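Local structure of endonuclease V (Homo sapiens, 6OZE) at residues G36-D44 / G109-D118; T5-Q13 / A81-F90. The protein probably cleaves inosine-containing RNA as a metal-dependent endoribonuclease of the RNase H-like superfamily. The protein carries 4 engineered substitutions. All coordinates share one frame; numbering follows the deposited sequence. Where two conformers were deposited one is given.

Contact 1 of 2, residues G36-D44 / G109-D118; sequences GLQRVGGVD and GLMPQVLLVD. With NA (sodium ion), chain G.
With CG of Q113 beside its own backbone N (chi1 -68°) and the chain extended beyond it, the side-chain amide runs past L37 to the backbone of 36-39, just ahead of where parallel strands 39-47 and 115-118 pair in the RNase H-like sheet. Its OE1 accepts two N-H groups, from Q38 N at 2.7 Å and from R39 N, the latter lying in the plane of the Q113 amide carbonyl. On the other branch, NE2 gives a nearly straight bond to G36 O (169°), so three bonds fix the rotation of the amide. Just beyond, L37 O and Q38 OE1 bind a sodium ion, which F64 also ligates. R39 bends at chi3 (-57°) and turns NE onto M111 O at 2.8 Å; this acceptor lies in the guanidinium plane, while G109 O sits over one guanidinium face. Parallel pairing follows: G41 N gives a hydrogen bond to V114 O, and G41 O receives one from L116 N. At G41 a CB would come up against L115 CD2 as that side chain is placed, which favours glycine. V43 CG2 packs beside V117 CG2. At the far end D118, salt-bridged to K147, and D44, bonded to S46, lie side by side, D44 OD1 3.8 Å from D118 OD2.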
ATOM      1  N   GLY A  36      11.371  -0.697  18.579  1.00 32.04           N
ATOM      2  CA  GLY A  36      10.807  -2.017  18.509  1.00 33.98           C
ATOM      3  C   GLY A  36      10.451  -2.457  17.105  1.00 34.80           C
ATOM      4  O   GLY A  36      10.218  -3.655  16.883  1.00 33.18           O
ATOM      5  N   LEU A  37      10.394  -1.524  16.148  1.00 26.56           N
ATOM      6  CA  LEU A  37      10.176  -1.885  14.753  1.00 25.33           C
ATOM      7  C   LEU A  37      11.507  -2.293  14.137  1.00 26.87           C
ATOM      8  O   LEU A  37      12.456  -1.505  14.121  1.00 27.34           O
ATOM      9  CB  LEU A  37       9.579  -0.707  13.987  1.00 23.81           C
ATOM     10  CG  LEU A  37       9.354  -0.949  12.498  1.00 23.33           C
ATOM     11  CD1 LEU A  37       8.382  -2.128  12.253  1.00 23.75           C
ATOM     12  CD2 LEU A  37       8.847   0.332  11.845  1.00 24.78           C
ATOM     13  N   GLN A  38      11.580  -3.520  13.625  1.00 28.50           N
ATOM     14  CA  GLN A  38      12.813  -4.043  13.054  1.00 29.09           C
ATOM     15  C   GLN A  38      12.722  -4.360  11.572  1.00 26.01           C
ATOM     16  O   GLN A  38      13.753  -4.337  10.894  1.00 25.81           O
ATOM     17  CB  GLN A  38      13.245  -5.326  13.785  1.00 32.15           C
ATOM     18  CG  GLN A  38      13.706  -5.101  15.207  1.00 43.84           C
ATOM     19  CD  GLN A  38      15.060  -4.414  15.266  1.00 53.29           C
ATOM     20  OE1 GLN A  38      15.155  -3.198  15.127  1.00 51.06           O
ATOM     21  NE2 GLN A  38      16.114  -5.199  15.453  1.00 69.14           N
ATOM     22  N   ARG A  39      11.543  -4.722  11.066  1.00 23.06           N
ATOM     23  CA  ARG A  39      11.388  -5.128   9.674  1.00 22.75           C
ATOM     24  C   ARG A  39      10.113  -4.541   9.088  1.00 23.37           C
ATOM     25  O   ARG A  39       9.029  -4.691   9.663  1.00 23.79           O
ATOM     26  CB  ARG A  39      11.350  -6.655   9.554  1.00 23.93           C
ATOM     27  CG  ARG A  39      12.662  -7.315   9.948  1.00 26.31           C
ATOM     28  CD  ARG A  39      12.571  -8.840   9.894  1.00 29.32           C
ATOM     29  NE  ARG A  39      11.492  -9.332  10.740  1.00 30.54           N
ATOM     30  CZ  ARG A  39      11.582  -9.507  12.053  1.00 37.59           C
ATOM     31  NH1 ARG A  39      10.535  -9.961  12.726  1.00 43.89           N
ATOM     32  NH2 ARG A  39      12.711  -9.236  12.696  1.00 39.64           N
ATOM     33  N   VAL A  40      10.251  -3.887   7.939  1.00 20.33           N
ATOM     34  CA  VAL A  40       9.139  -3.279   7.218  0.75 20.24           C
ATOM     35  C   VAL A  40       9.079  -3.925   5.841  1.00 20.93           C
ATOM     36  O   VAL A  40      10.101  -4.013   5.154  1.00 22.07           O
ATOM     37  CB  VAL A  40       9.324  -1.755   7.085  0.75 19.94           C
ATOM     38  CG1 VAL A  40       8.185  -1.142   6.300  0.75 18.71           C
ATOM     39  CG2 VAL A  40       9.446  -1.091   8.458  0.75 23.77           C
ATOM     40  N   GLY A  41       7.894  -4.366   5.443  1.00 19.21           N
ATOM     41  CA  GLY A  41       7.721  -5.009   4.164  1.00 21.10           C
ATOM     42  C   GLY A  41       7.148  -4.044   3.140  1.00 20.10           C
ATOM     43  O   GLY A  41       6.525  -3.030   3.478  1.00 18.96           O
ATOM     44  N   GLY A  42       7.401  -4.368   1.876  1.00 17.55           N
ATOM     45  CA  GLY A  42       6.814  -3.642   0.765  1.00 15.91           C
ATOM     46  C   GLY A  42       6.311  -4.642  -0.258  1.00 16.27           C
ATOM     47  O   GLY A  42       6.905  -5.710  -0.442  1.00 18.86           O
ATOM     48  N   VAL A  43       5.200  -4.303  -0.891  1.00 17.00           N
ATOM     49  CA  VAL A  43       4.592  -5.188  -1.888  1.00 16.63           C
ATOM     50  C   VAL A  43       4.282  -4.404  -3.148  1.00 17.63           C
ATOM     51  O   VAL A  43       3.978  -3.207  -3.102  1.00 21.49           O
ATOM     52  CB  VAL A  43       3.331  -5.949  -1.414  1.00 20.40           C
ATOM     53  CG1 VAL A  43       3.683  -7.005  -0.376  1.00 23.89           C
ATOM     54  CG2 VAL A  43       2.266  -4.976  -0.897  1.00 22.93           C
ATOM     55  N   ASP A  44       4.324  -5.109  -4.290  1.00 18.04           N
ATOM     56  CA  ASP A  44       4.038  -4.502  -5.578  1.00 19.89           C
ATOM     57  C   ASP A  44       3.429  -5.555  -6.480  1.00 19.36           C
ATOM     58  O   ASP A  44       3.830  -6.717  -6.427  1.00 19.99           O
ATOM     59  CB  ASP A  44       5.312  -4.047  -6.291  1.00 22.47           C
ATOM     60  CG  ASP A  44       5.042  -3.575  -7.713  1.00 22.28           C
ATOM     61  OD1 ASP A  44       4.421  -2.506  -7.903  1.00 24.88           O
ATOM     62  OD2 ASP A  44       5.397  -4.305  -8.660  1.00 27.82           O
ATOM     63  N   GLY A 109      11.483 -15.792  10.838  1.00 39.64           N
ATOM     64  CA  GLY A 109      12.265 -14.763  11.491  1.00 39.26           C
ATOM     65  C   GLY A 109      12.445 -13.500  10.675  1.00 38.63           C
ATOM     66  O   GLY A 109      12.935 -12.505  11.217  1.00 37.59           O
ATOM     67  N   LEU A 110      12.085 -13.520   9.394  1.00 33.05           N
ATOM     68  CA  LEU A 110      12.167 -12.334   8.551  1.00 33.25           C
ATOM     69  C   LEU A 110      10.805 -11.720   8.272  1.00 28.59           C
ATOM     70  O   LEU A 110      10.715 -10.783   7.470  1.00 27.28           O
ATOM     71  CB  LEU A 110      12.886 -12.642   7.233  1.00 33.78           C
ATOM     72  CG  LEU A 110      14.394 -12.894   7.323  1.00 41.47           C
ATOM     73  CD1 LEU A 110      14.966 -13.202   5.943  1.00 41.18           C
ATOM     74  CD2 LEU A 110      15.117 -11.719   7.966  1.00 42.68           C
ATOM     75  N   MET A 111       9.747 -12.222   8.903  1.00 28.66           N
ATOM     76  CA  MET A 111       8.410 -11.714   8.628  1.00 24.10           C
ATOM     77  C   MET A 111       8.354 -10.228   8.948  1.00 27.03           C
ATOM     78  O   MET A 111       8.868  -9.801   9.993  1.00 30.95           O
ATOM     79  CB  MET A 111       7.372 -12.441   9.479  1.00 30.45           C
ATOM     80  CG  MET A 111       6.845 -13.719   8.844  1.00 38.20           C
ATOM     81  SD  MET A 111       5.867 -13.381   7.362  1.00 34.66           S
ATOM     82  CE  MET A 111       4.578 -12.332   8.020  1.00 37.89           C
ATOM     83  N   PRO A 112       7.759  -9.418   8.089  1.00 25.23           N
ATOM     84  CA  PRO A 112       7.635  -7.991   8.391  1.00 22.91           C
ATOM     85  C   PRO A 112       6.647  -7.741   9.521  1.00 25.75           C
ATOM     86  O   PRO A 112       5.685  -8.484   9.719  1.00 26.06           O
ATOM     87  CB  PRO A 112       7.117  -7.403   7.077  1.00 23.40           C
ATOM     88  CG  PRO A 112       6.440  -8.545   6.376  1.00 24.95           C
ATOM     89  CD  PRO A 112       7.247  -9.760   6.750  1.00 24.98           C
ATOM     90  N   GLN A 113       6.876  -6.650  10.253  1.00 22.71           N
ATOM     91  CA  GLN A 113       5.931  -6.235  11.283  1.00 25.29           C
ATOM     92  C   GLN A 113       4.841  -5.323  10.737  1.00 20.96           C
ATOM     93  O   GLN A 113       3.850  -5.059  11.440  1.00 23.79           O
ATOM     94  CB  GLN A 113       6.686  -5.531  12.418  1.00 25.25           C
ATOM     95  CG  GLN A 113       7.586  -6.472  13.201  1.00 26.29           C
ATOM     96  CD  GLN A 113       8.658  -5.735  13.953  1.00 26.61           C
ATOM     97  OE1 GLN A 113       9.688  -5.390  13.381  1.00 26.60           O
ATOM     98  NE2 GLN A 113       8.424  -5.468  15.236  1.00 31.11           N
ATOM     99  N   VAL A 114       5.014  -4.845   9.509  1.00 19.43           N
ATOM    100  CA  VAL A 114       4.078  -3.939   8.852  1.00 19.62           C
ATOM    101  C   VAL A 114       4.398  -3.995   7.365  1.00 18.45           C
ATOM    102  O   VAL A 114       5.556  -4.170   6.973  1.00 20.19           O
ATOM    103  CB  VAL A 114       4.240  -2.499   9.425  1.00 18.83           C
ATOM    104  CG1 VAL A 114       5.700  -2.011   9.299  1.00 24.14           C
ATOM    105  CG2 VAL A 114       3.299  -1.518   8.723  1.00 21.70           C
ATOM    106  N   LEU A 115       3.373  -3.835   6.534  1.00 18.23           N
ATOM    107  CA  LEU A 115       3.548  -3.782   5.089  1.00 19.93           C
ATOM    108  C   LEU A 115       3.183  -2.395   4.597  1.00 18.95           C
ATOM    109  O   LEU A 115       2.122  -1.868   4.952  1.00 21.28           O
ATOM    110  CB  LEU A 115       2.617  -4.776   4.382  1.00 20.75           C
ATOM    111  CG  LEU A 115       2.810  -6.266   4.640  1.00 24.76           C
ATOM    112  CD1 LEU A 115       1.718  -7.052   3.887  1.00 25.19           C
ATOM    113  CD2 LEU A 115       4.188  -6.682   4.175  1.00 23.68           C
ATOM    114  N   LEU A 116       4.036  -1.836   3.755  1.00 18.09           N
ATOM    115  CA  LEU A 116       3.692  -0.678   2.941  1.00 17.86           C
ATOM    116  C   LEU A 116       3.253  -1.208   1.581  1.00 21.32           C
ATOM    117  O   LEU A 116       4.017  -1.917   0.906  1.00 20.37           O
ATOM    118  CB  LEU A 116       4.874   0.271   2.790  1.00 19.72           C
ATOM    119  CG  LEU A 116       5.481   0.821   4.089  1.00 22.32           C
ATOM    120  CD1 LEU A 116       6.507   1.908   3.757  1.00 23.33           C
ATOM    121  CD2 LEU A 116       4.412   1.372   5.050  1.00 21.87           C
ATOM    122  N   VAL A 117       2.039  -0.857   1.179  1.00 19.95           N
ATOM    123  CA  VAL A 117       1.390  -1.424  -0.001  1.00 20.41           C
ATOM    124  C   VAL A 117       1.267  -0.344  -1.057  1.00 24.75           C
ATOM    125  O   VAL A 117       0.760   0.749  -0.776  1.00 24.03           O
ATOM    126  CB  VAL A 117      -0.004  -1.939   0.373  1.00 20.35           C
ATOM    127  CG1 VAL A 117      -0.722  -2.509  -0.850  1.00 24.69           C
ATOM    128  CG2 VAL A 117       0.126  -2.972   1.437  1.00 23.36           C
ATOM    129  N   ASP A 118       1.726  -0.641  -2.270  1.00 22.52           N
ATOM    130  CA  ASP A 118       1.470   0.253  -3.388  1.00 23.57           C
ATOM    131  C   ASP A 118      -0.005   0.152  -3.756  1.00 35.01           C
ATOM    132  O   ASP A 118      -0.395  -0.714  -4.543  1.00 36.56           O
ATOM    133  CB  ASP A 118       2.367  -0.091  -4.579  1.00 29.24           C
ATOM    134  CG  ASP A 118       2.221   0.900  -5.731  1.00 44.70           C
ATOM    135  OD1 ASP A 118       1.389   1.828  -5.649  1.00 52.85           O
ATOM    136  OD2 ASP A 118       2.951   0.755  -6.728  1.00 52.99           O
TER
HETATM  137 NA    NA G 306      14.527  -0.921  14.856  1.00 40.96          NA
HETATM  138  O   HOH W   1      13.935  -0.714  17.578  1.00 45.41           O
HETATM  139  O   HOH W   2      17.065  -0.820  15.261  1.00 57.30           O
HETATM  140  O   HOH W   3      13.322   1.224  15.385  1.00 35.08           O

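Contact 2 of 2, residues T5-Q13 / A81-F90; sequences TLSLWKREQ and APYVSGFLAF
W9 projects from helix 3-17 into an aromatic cluster with F87 and F90, joining the N-terminal helix to the turn that leads into helix 89-106. Starting at the base, W9 CB lies over the face of F90 and also touches the F87 ring. Next, CD1 and NE1 of the five-membered ring stack face to face on F90, centroids of the two rings 3.7 Å apart and planes 15° from parallel. On the six-membered ring, CE3 meets F87 CB at 3.7 Å, and F90 CB sits over the same face that its ring covers. T5 CG2, from the same helix, lies over the opposite face. At the tip, CZ2 approaches A81 CB, and CH2 reaches P82 O at 3.5 Å and P82 CG. Were W9 cut back to an alanine, the F90 face would probably lose its stacking partner and a gap would be likely to open beside P82. F87 is held in turn by L6 CD2 over its face and K10 CG at its edge. G86 is the third residue of a type II turn, V84 to F87. Q13, CG beside its backbone N (chi1 -74°), extends across F87 to this turn, where NE2 donates in the carbonyl plane to G86 O at 3.0 Å.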
ATOM      1  N   THR A   5     -21.236 -11.735  -9.993  1.00 49.79           N
ATOM      2  CA  THR A   5     -19.858 -11.676  -9.511  1.00 46.64           C
ATOM      3  C   THR A   5     -19.589 -10.375  -8.766  1.00 43.21           C
ATOM      4  O   THR A   5     -19.001 -10.383  -7.678  1.00 41.12           O
ATOM      5  CB  THR A   5     -18.878 -11.845 -10.673  1.00 48.74           C
ATOM      6  OG1 THR A   5     -18.977 -13.175 -11.196  1.00 54.49           O
ATOM      7  CG2 THR A   5     -17.438 -11.584 -10.211  1.00 47.42           C
ATOM      8  N   LEU A   6     -20.006  -9.241  -9.338  1.00 44.37           N
ATOM      9  CA  LEU A   6     -19.826  -7.970  -8.646  1.00 48.70           C
ATOM     10  C   LEU A   6     -20.594  -7.947  -7.334  1.00 42.40           C
ATOM     11  O   LEU A   6     -20.082  -7.467  -6.318  1.00 40.92           O
ATOM     12  CB  LEU A   6     -20.247  -6.800  -9.537  1.00 56.04           C
ATOM     13  CG  LEU A   6     -19.260  -6.340 -10.611  1.00 61.48           C
ATOM     14  CD1 LEU A   6     -19.622  -4.943 -11.094  1.00 63.52           C
ATOM     15  CD2 LEU A   6     -17.832  -6.380 -10.100  1.00 58.48           C
ATOM     16  N   SER A   7     -21.826  -8.465  -7.336  1.00 43.50           N
ATOM     17  CA  SER A   7     -22.619  -8.493  -6.111  1.00 40.09           C
ATOM     18  C   SER A   7     -21.917  -9.289  -5.015  1.00 37.94           C
ATOM     19  O   SER A   7     -21.844  -8.844  -3.862  1.00 39.13           O
ATOM     20  CB  SER A   7     -24.003  -9.077  -6.400  1.00 46.38           C
ATOM     21  OG  SER A   7     -24.725  -9.280  -5.199  1.00 53.11           O
ATOM     22  N   LEU A   8     -21.390 -10.468  -5.354  1.00 35.26           N
ATOM     23  CA  LEU A   8     -20.696 -11.281  -4.360  1.00 33.96           C
ATOM     24  C   LEU A   8     -19.358 -10.671  -3.951  1.00 36.87           C
ATOM     25  O   LEU A   8     -18.957 -10.799  -2.790  1.00 33.65           O
ATOM     26  CB  LEU A   8     -20.531 -12.714  -4.868  1.00 34.68           C
ATOM     27  CG  LEU A   8     -21.864 -13.460  -4.967  1.00 39.73           C
ATOM     28  CD1 LEU A   8     -21.655 -14.837  -5.542  1.00 42.14           C
ATOM     29  CD2 LEU A   8     -22.528 -13.554  -3.601  1.00 45.44           C
ATOM     30  N   TRP A   9     -18.652 -10.025  -4.881  1.00 31.87           N
ATOM     31  CA  TRP A   9     -17.436  -9.296  -4.517  1.00 32.29           C
ATOM     32  C   TRP A   9     -17.747  -8.175  -3.534  1.00 30.57           C
ATOM     33  O   TRP A   9     -17.028  -7.982  -2.545  1.00 32.03           O
ATOM     34  CB  TRP A   9     -16.786  -8.715  -5.772  1.00 30.03           C
ATOM     35  CG  TRP A   9     -15.815  -9.618  -6.451  1.00 32.01           C
ATOM     36  CD1 TRP A   9     -15.410 -10.855  -6.041  1.00 34.53           C
ATOM     37  CD2 TRP A   9     -15.114  -9.345  -7.667  1.00 30.90           C
ATOM     38  NE1 TRP A   9     -14.496 -11.370  -6.933  1.00 40.25           N
ATOM     39  CE2 TRP A   9     -14.294 -10.459  -7.937  1.00 37.08           C
ATOM     40  CE3 TRP A   9     -15.086  -8.258  -8.545  1.00 32.60           C
ATOM     41  CZ2 TRP A   9     -13.468 -10.523  -9.057  1.00 45.13           C
ATOM     42  CZ3 TRP A   9     -14.259  -8.323  -9.654  1.00 37.11           C
ATOM     43  CH2 TRP A   9     -13.469  -9.446  -9.903  1.00 40.42           C
ATOM     44  N   LYS A  10     -18.805  -7.406  -3.808  1.00 34.06           N
ATOM     45  CA  LYS A  10     -19.211  -6.352  -2.883  1.00 34.88           C
ATOM     46  C   LYS A  10     -19.514  -6.921  -1.507  1.00 34.79           C
ATOM     47  O   LYS A  10     -19.131  -6.344  -0.482  1.00 32.80           O
ATOM     48  CB  LYS A  10     -20.442  -5.628  -3.425  1.00 40.45           C
ATOM     49  CG  LYS A  10     -20.156  -4.657  -4.553  1.00 45.25           C
ATOM     50  CD  LYS A  10     -21.462  -4.069  -5.079  1.00 50.20           C
ATOM     51  CE  LYS A  10     -21.256  -3.301  -6.372  1.00 56.62           C
ATOM     52  NZ  LYS A  10     -22.562  -2.829  -6.916  1.00 63.92           N
ATOM     53  N   ARG A  11     -20.210  -8.056  -1.466  1.00 33.62           N
ATOM     54  CA  ARG A  11     -20.548  -8.658  -0.185  1.00 32.12           C
ATOM     55  C   ARG A  11     -19.296  -9.133   0.546  1.00 30.06           C
ATOM     56  O   ARG A  11     -19.212  -9.041   1.778  1.00 30.75           O
ATOM     57  CB  ARG A  11     -21.521  -9.813  -0.419  1.00 43.10           C
ATOM     58  CG  ARG A  11     -22.345 -10.141   0.785  1.00 62.36           C
ATOM     59  CD  ARG A  11     -22.166 -11.580   1.166  1.00 70.71           C
ATOM     60  NE  ARG A  11     -23.244 -12.415   0.662  1.00 67.56           N
ATOM     61  CZ  ARG A  11     -23.502 -13.634   1.114  1.00 71.35           C
ATOM     62  NH1 ARG A  11     -22.756 -14.153   2.080  1.00 80.21           N
ATOM     63  NH2 ARG A  11     -24.505 -14.329   0.605  1.00 54.96           N
ATOM     64  N   GLU A  12     -18.307  -9.641  -0.191  1.00 28.61           N
ATOM     65  CA  GLU A  12     -17.069 -10.077   0.445  1.00 26.77           C
ATOM     66  C   GLU A  12     -16.253  -8.885   0.942  1.00 27.77           C
ATOM     67  O   GLU A  12     -15.621  -8.956   2.003  1.00 27.39           O
ATOM     68  CB  GLU A  12     -16.270 -10.946  -0.534  1.00 29.66           C
ATOM     69  CG  GLU A  12     -14.898 -11.408  -0.047  1.00 26.68           C
ATOM     70  CD  GLU A  12     -14.953 -12.407   1.104  1.00 26.37           C
ATOM     71  OE1 GLU A  12     -16.057 -12.676   1.623  1.00 28.65           O
ATOM     72  OE2 GLU A  12     -13.874 -12.910   1.492  1.00 29.92           O
ATOM     73  N   GLN A  13     -16.245  -7.777   0.191  1.00 26.50           N
ATOM     74  CA  GLN A  13     -15.609  -6.571   0.708  1.00 25.38           C
ATOM     75  C   GLN A  13     -16.260  -6.139   2.010  1.00 28.96           C
ATOM     76  O   GLN A  13     -15.567  -5.805   2.976  1.00 29.65           O
ATOM     77  CB  GLN A  13     -15.702  -5.445  -0.318  1.00 27.94           C
ATOM     78  CG  GLN A  13     -14.761  -5.619  -1.484  1.00 28.76           C
ATOM     79  CD  GLN A  13     -14.888  -4.488  -2.485  1.00 29.22           C
ATOM     80  OE1 GLN A  13     -15.984  -3.992  -2.733  1.00 33.92           O
ATOM     81  NE2 GLN A  13     -13.766  -4.084  -3.072  1.00 28.64           N
ATOM     82  N   ALA A  81      -8.787 -12.682 -12.861  1.00 41.11           N
ATOM     83  CA  ALA A  81     -10.028 -12.074 -12.405  1.00 45.68           C
ATOM     84  C   ALA A  81     -10.319 -10.825 -13.235  1.00 44.13           C
ATOM     85  O   ALA A  81      -9.394 -10.105 -13.621  1.00 42.73           O
ATOM     86  CB  ALA A  81      -9.930 -11.701 -10.927  1.00 42.11           C
ATOM     87  N   PRO A  82     -11.585 -10.551 -13.542  1.00 44.77           N
ATOM     88  CA  PRO A  82     -11.904  -9.362 -14.337  1.00 46.62           C
ATOM     89  C   PRO A  82     -11.525  -8.079 -13.614  1.00 39.38           C
ATOM     90  O   PRO A  82     -11.501  -8.008 -12.381  1.00 41.39           O
ATOM     91  CB  PRO A  82     -13.422  -9.465 -14.541  1.00 57.87           C
ATOM     92  CG  PRO A  82     -13.894 -10.444 -13.508  1.00 59.71           C
ATOM     93  CD  PRO A  82     -12.766 -11.394 -13.297  1.00 48.11           C
ATOM     94  N   TYR A  83     -11.210  -7.061 -14.409  1.00 45.41           N
ATOM     95  CA  TYR A  83     -10.816  -5.758 -13.899  1.00 45.21           C
ATOM     96  C   TYR A  83     -12.062  -4.884 -13.814  1.00 47.26           C
ATOM     97  O   TYR A  83     -12.704  -4.612 -14.834  1.00 47.56           O
ATOM     98  CB  TYR A  83      -9.781  -5.139 -14.839  1.00 54.95           C
ATOM     99  CG  TYR A  83      -9.309  -3.748 -14.460  1.00 63.43           C
ATOM    100  CD1 TYR A  83      -8.062  -3.550 -13.882  1.00 70.74           C
ATOM    101  CD2 TYR A  83     -10.100  -2.630 -14.705  1.00 71.23           C
ATOM    102  CE1 TYR A  83      -7.623  -2.280 -13.544  1.00 77.17           C
ATOM    103  CE2 TYR A  83      -9.675  -1.362 -14.366  1.00 77.26           C
ATOM    104  CZ  TYR A  83      -8.437  -1.192 -13.787  1.00 83.43           C
ATOM    105  OH  TYR A  83      -8.013   0.075 -13.453  1.00 90.62           O
ATOM    106  N   VAL A  84     -12.408  -4.461 -12.600  1.00 42.44           N
ATOM    107  CA  VAL A  84     -13.533  -3.563 -12.366  1.00 42.55           C
ATOM    108  C   VAL A  84     -13.081  -2.527 -11.352  1.00 45.80           C
ATOM    109  O   VAL A  84     -12.573  -2.886 -10.286  1.00 39.70           O
ATOM    110  CB  VAL A  84     -14.772  -4.304 -11.832  1.00 44.03           C
ATOM    111  CG1 VAL A  84     -15.936  -3.330 -11.665  1.00 43.41           C
ATOM    112  CG2 VAL A  84     -15.158  -5.447 -12.756  1.00 49.72           C
ATOM    113  N   SER A  85     -13.269  -1.248 -11.677  1.00 44.11           N
ATOM    114  CA  SER A  85     -12.850  -0.183 -10.773  0.80 44.52           C
ATOM    115  C   SER A  85     -13.511  -0.354  -9.414  1.00 37.14           C
ATOM    116  O   SER A  85     -14.730  -0.540  -9.319  1.00 38.02           O
ATOM    117  CB  SER A  85     -13.220   1.179 -11.361  0.80 46.70           C
ATOM    118  OG  SER A  85     -12.439   1.459 -12.505  0.80 52.17           O
ATOM    119  N   GLY A  86     -12.699  -0.285  -8.359  1.00 40.64           N
ATOM    120  CA  GLY A  86     -13.164  -0.523  -7.014  1.00 33.51           C
ATOM    121  C   GLY A  86     -12.954  -1.938  -6.527  1.00 32.84           C
ATOM    122  O   GLY A  86     -13.212  -2.218  -5.352  1.00 30.71           O
ATOM    123  N   PHE A  87     -12.491  -2.833  -7.396  1.00 31.93           N
ATOM    124  CA  PHE A  87     -12.352  -4.252  -7.088  1.00 27.13           C
ATOM    125  C   PHE A  87     -10.974  -4.785  -7.466  1.00 30.83           C
ATOM    126  O   PHE A  87     -10.794  -6.005  -7.591  1.00 27.12           O
ATOM    127  CB  PHE A  87     -13.454  -5.051  -7.794  1.00 26.92           C
ATOM    128  CG  PHE A  87     -14.835  -4.660  -7.380  1.00 28.63           C
ATOM    129  CD1 PHE A  87     -15.425  -5.236  -6.270  1.00 33.31           C
ATOM    130  CD2 PHE A  87     -15.557  -3.716  -8.104  1.00 33.13           C
ATOM    131  CE1 PHE A  87     -16.701  -4.894  -5.885  1.00 32.87           C
ATOM    132  CE2 PHE A  87     -16.840  -3.360  -7.723  1.00 39.77           C
ATOM    133  CZ  PHE A  87     -17.415  -3.949  -6.613  1.00 42.79           C
ATOM    134  N   LEU A  88      -9.996  -3.891  -7.663  0.50 33.42           N
ATOM    135  CA  LEU A  88      -8.654  -4.315  -8.052  0.50 33.02           C
ATOM    136  C   LEU A  88      -8.078  -5.334  -7.083  0.50 31.95           C
ATOM    137  O   LEU A  88      -7.346  -6.241  -7.496  0.50 29.63           O
ATOM    138  CB  LEU A  88      -7.718  -3.105  -8.137  0.50 34.36           C
ATOM    139  CG  LEU A  88      -6.232  -3.403  -8.379  0.50 36.54           C
ATOM    140  CD1 LEU A  88      -6.021  -4.148  -9.691  0.50 38.71           C
ATOM    141  CD2 LEU A  88      -5.409  -2.127  -8.354  0.50 38.42           C
ATOM    142  N   ALA A  89      -8.397  -5.207  -5.793  1.00 29.09           N
ATOM    143  CA  ALA A  89      -7.807  -6.105  -4.806  1.00 32.77           C
ATOM    144  C   ALA A  89      -8.115  -7.566  -5.113  1.00 26.93           C
ATOM    145  O   ALA A  89      -7.307  -8.447  -4.796  1.00 30.83           O
ATOM    146  CB  ALA A  89      -8.261  -5.737  -3.393  1.00 32.89           C
ATOM    147  N   PHE A  90      -9.261  -7.851  -5.745  1.00 27.63           N
ATOM    148  CA  PHE A  90      -9.581  -9.229  -6.082  1.00 27.95           C
ATOM    149  C   PHE A  90      -8.635  -9.799  -7.126  1.00 35.58           C
ATOM    150  O   PHE A  90      -8.498 -11.024  -7.219  1.00 43.17           O
ATOM    151  CB  PHE A  90     -11.041  -9.353  -6.519  1.00 28.65           C
ATOM    152  CG  PHE A  90     -12.009  -9.192  -5.388  1.00 32.08           C
ATOM    153  CD1 PHE A  90     -12.379 -10.282  -4.613  1.00 30.13           C
ATOM    154  CD2 PHE A  90     -12.527  -7.950  -5.075  1.00 31.73           C
ATOM    155  CE1 PHE A  90     -13.260 -10.127  -3.559  1.00 30.52           C
ATOM    156  CE2 PHE A  90     -13.405  -7.788  -4.011  1.00 33.73           C
ATOM    157  CZ  PHE A  90     -13.776  -8.876  -3.255  1.00 31.19           C
TER

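Overall arrangement
Along the chain the four segments alternate: 5-13, then 36-44, then 81-90, then 109-118. Helix 3-17 is thus followed by strand 39-47, and helix 89-106 by strand 115-118, so each contact pairs one member of each succession. The centres lie 26 Å apart, on opposite sides of the chain's centre, and the nearest atoms are about 6 Å from each other without touching. Contact 1 belongs to the middle of the mixed sheet; contact 2 packs the N-terminal helix against the loop and turn leading into helix 89-106 and its first turn. Farther along, L96 and L103 of that helix meet V43 and P112, so it ties the peripheral N-terminal helix to the central sheet.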